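Local coordinates for protein agmatine ureohydrolase (Thermoplasma volcanium GSS1, PDB 3PZL) that probably hydrolyses agmatine to putrescine and urea, using a pair of manganese ions bound in each subunit, at residues P43-S48 / R52-A57; Y98-V103 / A130-P135; G122-T127 / S227-G232. All coordinates share one frame; numbering follows the deposited sequence.

Interaction 1: P43-S48 / R52-A57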
loop_
_atom_site.group_PDB
_atom_site.type_symbol
_atom_site.label_atom_id
_atom_site.label_comp_id
_atom_site.label_asym_id
_atom_site.label_seq_id
_atom_site.Cartn_x
_atom_site.Cartn_y
_atom_site.Cartn_z
ATOM N N PRO B 43 -5.775 -14.465 19.215
ATOM C CA PRO B 43 -5.782 -13.165 18.570
ATOM C C PRO B 43 -5.957 -12.020 19.553
ATOM O O PRO B 43 -7.021 -11.396 19.605
ATOM C CB PRO B 43 -6.989 -13.250 17.626
ATOM C CG PRO B 43 -7.763 -14.447 18.054
ATOM C CD PRO B 43 -7.110 -15.076 19.218
ATOM N N PHE B 44 -4.930 -11.740 20.336
ATOM C CA PHE B 44 -5.055 -10.723 21.371
ATOM C C PHE B 44 -3.991 -9.650 21.235
ATOM O O PHE B 44 -2.834 -9.925 20.954
ATOM C CB PHE B 44 -5.041 -11.321 22.773
ATOM C CG PHE B 44 -4.988 -10.291 23.847
ATOM C CD1 PHE B 44 -6.155 -9.710 24.307
ATOM C CD2 PHE B 44 -3.769 -9.890 24.395
ATOM C CE1 PHE B 44 -6.118 -8.760 25.298
ATOM C CE2 PHE B 44 -3.728 -8.941 25.379
ATOM C CZ PHE B 44 -4.904 -8.376 25.831
ATOM N N ASP B 45 -4.387 -8.419 21.514
ATOM C CA ASP B 45 -3.677 -7.277 20.973
ATOM C C ASP B 45 -3.763 -6.080 21.881
ATOM O O ASP B 45 -3.059 -5.091 21.667
ATOM C CB ASP B 45 -4.386 -6.894 19.674
ATOM C CG ASP B 45 -3.468 -6.319 18.700
ATOM O OD1 ASP B 45 -2.341 -5.972 19.156
ATOM O OD2 ASP B 45 -3.856 -6.206 17.498
ATOM N N ASN B 46 -4.659 -6.161 22.860
ATOM C CA ASN B 46 -5.168 -4.985 23.534
ATOM C C ASN B 46 -4.240 -4.463 24.621
ATOM O O ASN B 46 -4.668 -4.071 25.715
ATOM C CB ASN B 46 -6.578 -5.248 24.084
ATOM C CG ASN B 46 -7.414 -4.006 24.110
ATOM O OD1 ASN B 46 -7.387 -3.215 23.158
ATOM N ND2 ASN B 46 -8.141 -3.805 25.205
ATOM N N THR B 47 -2.959 -4.453 24.311
ATOM C CA THR B 47 -1.998 -3.797 25.171
ATOM C C THR B 47 -0.912 -3.150 24.292
ATOM O O THR B 47 0.004 -2.493 24.806
ATOM C CB THR B 47 -1.421 -4.800 26.244
ATOM O OG1 THR B 47 -1.443 -4.206 27.543
ATOM C CG2 THR B 47 -0.026 -5.232 25.938
ATOM N N SER B 48 -1.041 -3.336 22.976
ATOM C CA SER B 48 0.000 -2.952 22.022
ATOM C C SER B 48 -0.162 -1.515 21.580
ATOM O O SER B 48 -1.214 -1.126 21.093
ATOM C CB SER B 48 -0.021 -3.864 20.781
ATOM O OG SER B 48 0.449 -5.165 21.085
ATOM N N ARG B 52 -0.426 -1.747 15.422
ATOM C CA ARG B 52 -1.441 -2.691 15.833
ATOM C C ARG B 52 -1.869 -3.645 14.712
ATOM O O ARG B 52 -1.540 -3.412 13.564
ATOM C CB ARG B 52 -2.596 -1.991 16.527
ATOM C CG ARG B 52 -3.160 -2.885 17.577
ATOM C CD ARG B 52 -4.152 -2.203 18.418
ATOM N NE ARG B 52 -3.711 -1.920 19.782
ATOM C CZ ARG B 52 -4.342 -2.363 20.866
ATOM N NH1 ARG B 52 -5.435 -3.129 20.758
ATOM N NH2 ARG B 52 -3.902 -2.016 22.067
ATOM N N GLY B 53 -2.517 -4.758 15.051
ATOM C CA GLY B 53 -2.789 -5.801 14.053
ATOM C C GLY B 53 -2.271 -7.202 14.356
ATOM O O GLY B 53 -2.588 -8.134 13.633
ATOM N N SER B 54 -1.492 -7.373 15.422
ATOM C CA SER B 54 -1.147 -8.733 15.907
ATOM C C SER B 54 -2.320 -9.730 15.887
ATOM O O SER B 54 -2.142 -10.867 15.446
ATOM C CB SER B 54 -0.636 -8.686 17.330
ATOM O OG SER B 54 0.733 -8.491 17.295
ATOM N N LYS B 55 -3.495 -9.310 16.380
ATOM C CA LYS B 55 -4.697 -10.130 16.310
ATOM C C LYS B 55 -4.795 -10.980 15.029
ATOM O O LYS B 55 -5.287 -12.087 15.089
ATOM C CB LYS B 55 -5.968 -9.253 16.399
ATOM C CG LYS B 55 -6.116 -8.435 17.663
ATOM C CD LYS B 55 -7.501 -7.747 17.831
ATOM C CE LYS B 55 -7.769 -7.397 19.369
ATOM N NZ LYS B 55 -9.217 -7.152 19.743
ATOM N N TYR B 56 -4.366 -10.452 13.880
ATOM C CA TYR B 56 -4.609 -11.124 12.603
ATOM C C TYR B 56 -3.432 -12.015 12.211
ATOM O O TYR B 56 -3.434 -12.631 11.133
ATOM C CB TYR B 56 -4.934 -10.139 11.450
ATOM C CG TYR B 56 -6.052 -9.159 11.746
ATOM C CD1 TYR B 56 -7.383 -9.603 11.904
ATOM C CD2 TYR B 56 -5.790 -7.799 11.885
ATOM C CE1 TYR B 56 -8.416 -8.729 12.199
ATOM C CE2 TYR B 56 -6.820 -6.899 12.172
ATOM C CZ TYR B 56 -8.132 -7.363 12.325
ATOM O OH TYR B 56 -9.140 -6.445 12.614
ATOM N N ALA B 57 -2.426 -12.101 13.077
ATOM C CA ALA B 57 -1.226 -12.866 12.722
ATOM C C ALA B 57 -1.545 -14.347 12.468
ATOM O O ALA B 57 -1.138 -14.891 11.446
ATOM C CB ALA B 57 -0.138 -12.691 13.754
#
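Arg52 and Asp45 carry the polar side of the contact. The guanidinium of Arg52 grips the carbonyl oxygen of Ser48 side-on with two nitrogens, NE at 2.9 Å and NH2 at 3.0 Å from Ser48 O; NE lies in the carbonyl plane, whereas NH2 is tilted from it. A bend at chi3 (-109°) turns the group back over the loop, where NH1 donates to Asn46 OD1 at 3.1 Å, on a lone pair in the amide's carbonyl plane. That amide stands almost square to the guanidinium (88°). Asp45 O sits above one guanidinium face, where no N-H of Arg52 points at it; Ser48 N donates to it instead.

Backbone donors hold the carboxylate of Asp45. Gly53 N reaches the syn lone pair of Asp45 OD2 at 3.1 Å, and Lys55 N adds a weak bond to the same oxygen. Its charge probably also acts on Arg52 at a distance, since Asp45 OD1 and Arg52 NE are 4.3 Å apart with the oxygen well out of the guanidinium plane.

Apolar packing joins Lys55 CB to Pro43 CB at 4.3 Å. Asn46 and Arg52 also pack on Arg52 of the second subunit. The contact folds up the loop between strand 37-42 and helix 57-65 of the arginase α/β fold, near the manganese site: the side chains of Ser48 and His124 are about 8 Å apart.

Interaction 2: Y98-V103 / A130-P135; sequences YVIDTV and AVRALP
Chi1 of -73° sets Arg132 CG opposite the carbonyl carbon, and the chain then runs extended from CG to NE, carrying the guanidinium across to Ile100 and Asp101 on helix 96-112. Asp101 has a similar first torsion (-68°), which brings its carboxylate round to Arg132 although Asp101 leaves the backbone facing away from 130-135. The two charges meet in a salt bridge: Arg132 NH1 donates to Asp101 OD1 at 2.6 Å, with an N-H...O angle of 153°. The oxygen lies close to the guanidinium plane and is approached nearly along its C-O direction.

Ile100 supplies the apolar half. Its CG2 methyl lies over the centre of one guanidinium face, 3.7 Å from Arg132 CZ, and the two side chains cross at about a right angle. Nearer the sheet, Val103 CG1 packs 4.3 Å from Ala130 CB, where these two segments come closest, with CA atoms of Val103 and Ala130 6.2 Å apart. Glu104 offers Arg132 NH1 a second, long and weak ion pair, and Tyr158 touches both Ile100 and Arg132.

An alanine in place of Arg132 would probably leave the Asp101 carboxylate without its cationic mate and the Ile100 methyl without the flat group it covers. Chemically, the contact pairs buried aliphatic packing with an ion pair at its more exposed margin, joining two helices on the same side of the sheet.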
loop_
_atom_site.group_PDB
_atom_site.type_symbol
_atom_site.label_atom_id
_atom_site.label_comp_id
_atom_site.label_asym_id
_atom_site.label_seq_id
_atom_site.Cartn_x
_atom_site.Cartn_y
_atom_site.Cartn_z
ATOM N N TYR B 98 -7.908 -12.311 31.526
ATOM C CA TYR B 98 -8.738 -13.388 30.977
ATOM C C TYR B 98 -8.059 -14.271 29.915
ATOM O O TYR B 98 -8.279 -15.495 29.893
ATOM C CB TYR B 98 -10.063 -12.849 30.438
ATOM C CG TYR B 98 -10.950 -13.921 29.838
ATOM C CD1 TYR B 98 -11.543 -14.904 30.640
ATOM C CD2 TYR B 98 -11.186 -13.951 28.460
ATOM C CE1 TYR B 98 -12.350 -15.898 30.081
ATOM C CE2 TYR B 98 -11.999 -14.929 27.891
ATOM C CZ TYR B 98 -12.578 -15.899 28.705
ATOM O OH TYR B 98 -13.376 -16.862 28.116
ATOM N N VAL B 99 -7.258 -13.666 29.036
ATOM C CA VAL B 99 -6.540 -14.430 28.013
ATOM C C VAL B 99 -5.396 -15.251 28.635
ATOM O O VAL B 99 -5.336 -16.472 28.477
ATOM C CB VAL B 99 -6.029 -13.530 26.873
ATOM C CG1 VAL B 99 -5.035 -14.274 26.011
ATOM C CG2 VAL B 99 -7.168 -13.061 26.000
ATOM N N ILE B 100 -4.521 -14.583 29.376
ATOM C CA ILE B 100 -3.447 -15.256 30.093
ATOM C C ILE B 100 -3.927 -16.450 30.915
ATOM O O ILE B 100 -3.247 -17.480 30.955
ATOM C CB ILE B 100 -2.696 -14.304 31.015
ATOM C CG1 ILE B 100 -2.030 -13.214 30.208
ATOM C CG2 ILE B 100 -1.621 -15.035 31.792
ATOM C CD1 ILE B 100 -1.336 -12.217 31.079
ATOM N N ASP B 101 -5.072 -16.316 31.586
ATOM C CA ASP B 101 -5.658 -17.426 32.350
ATOM C C ASP B 101 -6.126 -18.485 31.397
ATOM O O ASP B 101 -6.065 -19.653 31.715
ATOM C CB ASP B 101 -6.853 -16.988 33.192
ATOM C CG ASP B 101 -6.460 -16.074 34.315
ATOM O OD1 ASP B 101 -5.250 -15.883 34.532
ATOM O OD2 ASP B 101 -7.373 -15.534 34.974
ATOM N N THR B 102 -6.590 -18.087 30.220
ATOM C CA THR B 102 -7.095 -19.065 29.266
ATOM C C THR B 102 -5.933 -19.854 28.691
ATOM O O THR B 102 -6.009 -21.080 28.576
ATOM C CB THR B 102 -7.905 -18.416 28.126
ATOM O OG1 THR B 102 -9.030 -17.694 28.664
ATOM C CG2 THR B 102 -8.383 -19.484 27.161
ATOM N N VAL B 103 -4.864 -19.146 28.334
ATOM C CA VAL B 103 -3.667 -19.785 27.805
ATOM C C VAL B 103 -3.145 -20.841 28.778
ATOM O O VAL B 103 -2.903 -21.989 28.355
ATOM C CB VAL B 103 -2.568 -18.750 27.427
ATOM C CG1 VAL B 103 -1.212 -19.397 27.264
ATOM C CG2 VAL B 103 -2.946 -18.055 26.132
ATOM N N ALA B 130 1.521 -19.425 29.333
ATOM C CA ALA B 130 2.309 -20.621 29.137
ATOM C C ALA B 130 3.389 -20.807 30.226
ATOM O O ALA B 130 3.624 -21.929 30.672
ATOM C CB ALA B 130 2.902 -20.620 27.740
ATOM N N VAL B 131 3.999 -19.716 30.692
ATOM C CA VAL B 131 5.052 -19.807 31.717
ATOM C C VAL B 131 4.532 -20.279 33.085
ATOM O O VAL B 131 5.279 -20.859 33.850
ATOM C CB VAL B 131 5.811 -18.484 31.903
ATOM C CG1 VAL B 131 7.024 -18.692 32.814
ATOM C CG2 VAL B 131 6.261 -17.924 30.562
ATOM N N ARG B 132 3.257 -20.032 33.382
ATOM C CA ARG B 132 2.652 -20.479 34.640
ATOM C C ARG B 132 2.560 -21.993 34.641
ATOM O O ARG B 132 2.498 -22.603 35.701
ATOM C CB ARG B 132 1.235 -19.914 34.831
ATOM C CG ARG B 132 1.136 -18.439 35.181
ATOM C CD ARG B 132 -0.323 -17.999 35.149
ATOM N NE ARG B 132 -0.512 -16.565 35.372
ATOM C CZ ARG B 132 -1.689 -15.943 35.346
ATOM N NH1 ARG B 132 -2.814 -16.614 35.120
ATOM N NH2 ARG B 132 -1.736 -14.641 35.542
ATOM N N ALA B 133 2.541 -22.594 33.456
ATOM C CA ALA B 133 2.330 -24.019 33.349
ATOM C C ALA B 133 3.616 -24.872 33.461
ATOM O O ALA B 133 3.568 -26.107 33.604
ATOM C CB ALA B 133 1.550 -24.318 32.109
ATOM N N LEU B 134 4.762 -24.196 33.438
ATOM C CA LEU B 134 6.072 -24.860 33.404
ATOM C C LEU B 134 6.463 -25.631 34.666
ATOM O O LEU B 134 6.370 -25.115 35.778
ATOM C CB LEU B 134 7.175 -23.849 33.067
ATOM C CG LEU B 134 7.031 -23.084 31.746
ATOM C CD1 LEU B 134 8.247 -22.222 31.548
ATOM C CD2 LEU B 134 6.816 -24.010 30.527
ATOM N N PRO B 135 6.918 -26.881 34.490
ATOM C CA PRO B 135 7.598 -27.638 35.556
ATOM C C PRO B 135 8.919 -26.979 36.019
ATOM O O PRO B 135 9.426 -26.063 35.363
ATOM C CB PRO B 135 7.871 -28.993 34.890
ATOM C CG PRO B 135 6.872 -29.107 33.790
ATOM C CD PRO B 135 6.648 -27.710 33.298
#

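Interaction 3: G122-T127 / S227-G232. With MN (manganese (II) ion), chain F; MN (manganese (II) ion), chain G.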
loop_
_atom_site.group_PDB
_atom_site.type_symbol
_atom_site.label_atom_id
_atom_site.label_comp_id
_atom_site.label_asym_id
_atom_site.label_seq_id
_atom_site.Cartn_x
_atom_site.Cartn_y
_atom_site.Cartn_z
ATOM N N GLY B 122 -0.851 -12.878 18.887
ATOM C CA GLY B 122 -0.605 -11.512 18.595
ATOM C C GLY B 122 0.497 -11.121 19.570
ATOM O O GLY B 122 1.681 -11.480 19.353
ATOM N N GLU B 123 0.116 -10.418 20.643
ATOM C CA GLU B 123 1.078 -9.858 21.613
ATOM C C GLU B 123 1.912 -10.896 22.318
ATOM O O GLU B 123 1.623 -12.094 22.240
ATOM C CB GLU B 123 0.379 -9.099 22.716
ATOM C CG GLU B 123 -0.244 -7.853 22.307
ATOM C CD GLU B 123 -0.857 -7.153 23.466
ATOM O OE1 GLU B 123 -0.917 -7.737 24.577
ATOM O OE2 GLU B 123 -1.282 -6.003 23.254
ATOM N N HIS B 124 2.933 -10.408 23.019
ATOM C CA HIS B 124 3.868 -11.256 23.749
ATOM C C HIS B 124 3.328 -11.619 25.124
ATOM O O HIS B 124 3.806 -12.555 25.755
ATOM C CB HIS B 124 5.238 -10.584 23.893
ATOM C CG HIS B 124 6.355 -11.545 24.110
ATOM N ND1 HIS B 124 7.690 -11.153 24.076
ATOM C CD2 HIS B 124 6.338 -12.888 24.348
ATOM C CE1 HIS B 124 8.445 -12.216 24.309
ATOM N NE2 HIS B 124 7.649 -13.275 24.490
ATOM N N SER B 125 2.325 -10.898 25.591
ATOM C CA SER B 125 1.863 -11.139 26.934
ATOM C C SER B 125 1.108 -12.448 27.052
ATOM O O SER B 125 0.884 -12.913 28.158
ATOM C CB SER B 125 1.004 -9.993 27.428
ATOM O OG SER B 125 -0.105 -9.811 26.561
ATOM N N ILE B 126 0.733 -13.068 25.943
ATOM C CA ILE B 126 0.123 -14.380 26.035
ATOM C C ILE B 126 1.077 -15.442 26.576
ATOM O O ILE B 126 0.630 -16.460 27.105
ATOM C CB ILE B 126 -0.441 -14.817 24.714
ATOM C CG1 ILE B 126 0.648 -14.905 23.646
ATOM C CG2 ILE B 126 -1.517 -13.845 24.277
ATOM C CD1 ILE B 126 0.187 -15.487 22.327
ATOM N N THR B 127 2.383 -15.196 26.416
ATOM C CA THR B 127 3.471 -16.074 26.884
ATOM C C THR B 127 3.438 -16.289 28.394
ATOM O O THR B 127 3.648 -17.385 28.865
ATOM C CB THR B 127 4.852 -15.532 26.427
ATOM O OG1 THR B 127 4.971 -15.728 25.028
ATOM C CG2 THR B 127 5.984 -16.256 27.045
ATOM N N SER B 227 10.183 -18.978 23.358
ATOM C CA SER B 227 9.275 -17.896 23.007
ATOM C C SER B 227 9.947 -16.880 22.064
ATOM O O SER B 227 10.947 -16.230 22.439
ATOM C CB SER B 227 8.795 -17.204 24.256
ATOM O OG SER B 227 7.730 -16.372 23.898
ATOM N N VAL B 228 9.417 -16.764 20.843
ATOM C CA VAL B 228 10.011 -15.896 19.840
ATOM C C VAL B 228 9.198 -14.609 19.611
ATOM O O VAL B 228 8.111 -14.625 18.995
ATOM C CB VAL B 228 10.194 -16.614 18.539
ATOM C CG1 VAL B 228 10.989 -15.780 17.626
ATOM C CG2 VAL B 228 10.906 -17.881 18.744
ATOM N N ASP B 229 9.723 -13.496 20.141
ATOM C CA ASP B 229 9.149 -12.174 19.932
ATOM C C ASP B 229 9.733 -11.726 18.608
ATOM O O ASP B 229 10.936 -11.509 18.459
ATOM C CB ASP B 229 9.589 -11.241 21.042
ATOM C CG ASP B 229 8.867 -9.898 21.030
ATOM O OD1 ASP B 229 8.586 -9.389 19.924
ATOM O OD2 ASP B 229 8.611 -9.348 22.136
HETATM N N MSE B 230 8.867 -11.607 17.627
HETATM C CA MSE B 230 9.299 -11.566 16.251
HETATM C C MSE B 230 10.196 -10.369 15.959
HETATM O O MSE B 230 10.960 -10.385 14.993
HETATM C CB MSE B 230 8.074 -11.549 15.382
HETATM C CG MSE B 230 8.286 -12.054 14.025
HETATM SE SE MSE B 230 8.637 -13.989 13.839
HETATM C CE MSE B 230 8.829 -13.875 11.865
ATOM N N ASP B 231 10.104 -9.334 16.797
ATOM C CA ASP B 231 10.912 -8.109 16.628
ATOM C C ASP B 231 12.395 -8.248 17.086
ATOM O O ASP B 231 13.214 -7.354 16.854
ATOM C CB ASP B 231 10.237 -6.936 17.329
ATOM C CG ASP B 231 10.249 -7.076 18.819
ATOM O OD1 ASP B 231 10.601 -8.161 19.344
ATOM O OD2 ASP B 231 9.927 -6.099 19.499
ATOM N N GLY B 232 12.736 -9.359 17.727
ATOM C CA GLY B 232 14.140 -9.699 17.963
ATOM C C GLY B 232 14.961 -9.851 16.687
ATOM O O GLY B 232 16.177 -9.731 16.697
HETATM MN MN MN F . 8.012 -8.759 24.041
HETATM MN MN MN G . 9.817 -7.246 21.774
#
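His124 meets Ser227 and Asp229 through its two ring nitrogens. Its CB points toward 227-232 and lies 4.0 Å from Asp229 OD2; a chi1 of -157° then sets CG anti to the backbone N. ND1 binds the chain F manganese at 2.4 Å. Asp229 OD2 holds the same ion at 2.1 Å, its carboxylate nearly square to the imidazole (88°). Because both atoms bind this ion, the 2.8 Å between His124 ND1 and Asp229 OD2 is not a hydrogen bond.

OD2 of Asp229 also reaches the chain G manganese at 2.5 Å, bridging the pair. Asp231, two residues on, binds that second ion through its carboxylate, in a DxD pattern at the C-terminal end of strand 223-229, consistent with the binuclear manganese centre of the arginase family. Asp144 and Asp148 complete the ligands of the chain F ion, while Asp144 and His146 belong to the chain G site.

Further round the ring, CE1 packs 3.6 Å from Asp229 CB and CD2 lies 3.8 Å from Ser227 OG. The other nitrogen, His124 NE2, donates to Ser227 OG at 3.2 Å, the oxygen tilted 22° from the ring plane; Asp269 in turn hydrogen-bonds the hydroxyls of both Ser227 and Thr127.

From the N terminus, interaction 1 comes first and closes a short loop, with three residues between its segments, after strand 37-42; it is complete before either of the others begins. Interaction 2 then opens on helix 96-112 and closes on helix 126-132, spanning strand 116-121. Interaction 3 starts within that span, at 122-127, and closes about a hundred residues later at the end of strand 223-229, so interactions 2 and 3 cross. Glu123 ties interaction 1 to the metal-binding loop, through Phe44 O to its backbone N and Ser48 OG to its OE2. Packing of Phe44 on Val99, and of Val99 on Ile126, connects the helices with the loops at the manganese end of the sheet.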